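Local coordinates for encapsulated ferritin (Haliangium ochraceum, PDB 5N5F), which oxidises Fe(2+) to Fe(3+) as a ferritin-like ferroxidase carried as cargo inside an encapsulin nanocompartment, at residues Y38-A42 with L54-K58. Numbering follows the deposited sequence.
Sequences YQQRA and LIHNK
Residues 38-42, near the C-terminal end of helix 16-44, run antiparallel to residues 54-58 of helix 48-75. Both segments are regular alpha-helix; their axes approach to 9.2 Å at 169°, and Tyr-38 and Lys-58 set the register with CA atoms 5.8 Å apart. The apolar part of the interface lies toward the interhelical turn. Leu-54 (mt) points at the facing helix and brings CD1 to 3.7 Å from Ala-42 N and 4.0 Å from Arg-41 CB, while Ala-42 CB sits 4.0 Å from Leu-54 CB and 3.7 Å from Ile-55 CD1; the small alanine lets both larger side chains close in. Tyr-38, chi1 m, brings the CD2/CE2 side of its ring against the backbone of residues 54-58: CD2 is 3.3 Å from Lys-58 N, which meets the ring edge, and 3.5 Å from Leu-54 O, and CE2 is 3.9 Å from Asn-57 CB. The polar link lies at the partly exposed margin, where the long side chain of Lys-58 donates a very short hydrogen bond, NZ to Gln-39 OE1 at 2.5 Å. Arg-41 turns its guanidinium to a second subunit, forming a salt bridge with Glu-30 there. Tyr-38 also packs on Glu-61, a probable iron ligand, and on Glu-31 of that second subunit. The arrangement is the antiparallel helical hairpin of the EncFtn N-terminal domain, which pairs with another subunit beside the probable ferroxidase site.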
loop_
_atom_site.group_PDB
_atom_site.type_symbol
_atom_site.label_atom_id
_atom_site.label_comp_id
_atom_site.label_asym_id
_atom_site.label_seq_id
_atom_site.Cartn_x
_atom_site.Cartn_y
_atom_site.Cartn_z
ATOM N N TYR B 38 -19.745 -5.100 -2.681
ATOM C CA TYR B 38 -21.078 -5.228 -2.097
ATOM C C TYR B 38 -21.615 -6.642 -2.265
ATOM O O TYR B 38 -22.198 -7.205 -1.332
ATOM C CB TYR B 38 -22.035 -4.218 -2.725
ATOM C CG TYR B 38 -21.848 -2.793 -2.245
ATOM C CD1 TYR B 38 -20.695 -2.398 -1.574
ATOM C CD2 TYR B 38 -22.836 -1.843 -2.458
ATOM C CE1 TYR B 38 -20.531 -1.093 -1.141
ATOM C CE2 TYR B 38 -22.685 -0.539 -2.024
ATOM C CZ TYR B 38 -21.533 -0.169 -1.369
ATOM O OH TYR B 38 -21.389 1.131 -0.945
ATOM N N GLN B 39 -21.425 -7.237 -3.444
ATOM C CA GLN B 39 -21.899 -8.598 -3.658
ATOM C C GLN B 39 -21.205 -9.571 -2.715
ATOM O O GLN B 39 -21.854 -10.435 -2.115
ATOM C CB GLN B 39 -21.683 -9.008 -5.116
ATOM C CG GLN B 39 -22.296 -10.352 -5.474
ATOM C CD GLN B 39 -23.796 -10.392 -5.239
ATOM O OE1 GLN B 39 -24.550 -9.612 -5.820
ATOM N NE2 GLN B 39 -24.233 -11.300 -4.375
ATOM N N GLN B 40 -19.886 -9.442 -2.564
ATOM C CA GLN B 40 -19.154 -10.307 -1.645
ATOM C C GLN B 40 -19.686 -10.175 -0.220
ATOM O O GLN B 40 -19.908 -11.176 0.470
ATOM C CB GLN B 40 -17.666 -9.971 -1.688
ATOM C CG GLN B 40 -16.966 -10.377 -2.969
ATOM C CD GLN B 40 -15.488 -10.055 -2.937
ATOM O OE1 GLN B 40 -14.829 -10.213 -1.909
ATOM N NE2 GLN B 40 -14.957 -9.592 -4.066
ATOM N N ARG B 41 -19.884 -8.940 0.243
ATOM C CA ARG B 41 -20.334 -8.739 1.616
ATOM C C ARG B 41 -21.778 -9.186 1.803
ATOM O O ARG B 41 -22.129 -9.703 2.871
ATOM C CB ARG B 41 -20.161 -7.273 2.013
ATOM C CG ARG B 41 -18.696 -6.865 2.153
ATOM C CD ARG B 41 -18.523 -5.638 3.030
ATOM N NE ARG B 41 -18.829 -4.400 2.321
ATOM C CZ ARG B 41 -17.933 -3.646 1.690
ATOM N NH1 ARG B 41 -16.652 -3.987 1.669
ATOM N NH2 ARG B 41 -18.325 -2.536 1.076
ATOM N N ALA B 42 -22.622 -9.019 0.781
ATOM C CA ALA B 42 -23.997 -9.499 0.875
ATOM C C ALA B 42 -24.047 -11.023 0.907
ATOM O O ALA B 42 -24.894 -11.606 1.595
ATOM C CB ALA B 42 -24.824 -8.959 -0.289
ATOM N N LEU B 54 -27.434 -3.866 1.103
ATOM C CA LEU B 54 -26.214 -3.979 0.312
ATOM C C LEU B 54 -26.530 -4.192 -1.164
ATOM O O LEU B 54 -25.898 -3.583 -2.034
ATOM C CB LEU B 54 -25.351 -5.120 0.848
ATOM C CG LEU B 54 -24.605 -4.869 2.162
ATOM C CD1 LEU B 54 -23.956 -6.154 2.643
ATOM C CD2 LEU B 54 -23.558 -3.773 2.012
ATOM N N ILE B 55 -27.504 -5.056 -1.464
ATOM C CA ILE B 55 -27.875 -5.309 -2.853
ATOM C C ILE B 55 -28.503 -4.065 -3.470
ATOM O O ILE B 55 -28.200 -3.700 -4.612
ATOM C CB ILE B 55 -28.821 -6.523 -2.940
ATOM C CG1 ILE B 55 -28.144 -7.784 -2.389
ATOM C CG2 ILE B 55 -29.289 -6.759 -4.385
ATOM C CD1 ILE B 55 -26.977 -8.303 -3.225
ATOM N N HIS B 56 -29.388 -3.397 -2.727
ATOM C CA HIS B 56 -30.066 -2.221 -3.261
ATOM C C HIS B 56 -29.071 -1.138 -3.649
ATOM O O HIS B 56 -29.204 -0.509 -4.705
ATOM C CB HIS B 56 -31.061 -1.678 -2.238
ATOM C CG HIS B 56 -31.663 -0.362 -2.623
ATOM N ND1 HIS B 56 -31.010 0.838 -2.440
ATOM C CD2 HIS B 56 -32.859 -0.058 -3.180
ATOM C CE1 HIS B 56 -31.778 1.824 -2.867
ATOM N NE2 HIS B 56 -32.906 1.307 -3.321
ATOM N N ASN B 57 -28.071 -0.897 -2.805
ATOM C CA ASN B 57 -27.096 0.140 -3.103
ATOM C C ASN B 57 -26.066 -0.341 -4.116
ATOM O O ASN B 57 -25.579 0.459 -4.922
ATOM C CB ASN B 57 -26.419 0.607 -1.812
ATOM C CG ASN B 57 -27.384 1.325 -0.880
ATOM O OD1 ASN B 57 -28.481 1.720 -1.284
ATOM N ND2 ASN B 57 -26.977 1.503 0.370
ATOM N N LYS B 58 -25.735 -1.633 -4.099
ATOM C CA LYS B 58 -24.932 -2.206 -5.171
ATOM C C LYS B 58 -25.531 -1.855 -6.526
ATOM O O LYS B 58 -24.829 -1.405 -7.439
ATOM C CB LYS B 58 -24.844 -3.726 -5.003
ATOM C CG LYS B 58 -24.184 -4.451 -6.173
ATOM C CD LYS B 58 -24.469 -5.941 -6.163
ATOM C CE LYS B 58 -24.572 -6.468 -7.588
ATOM N NZ LYS B 58 -24.443 -7.953 -7.668
#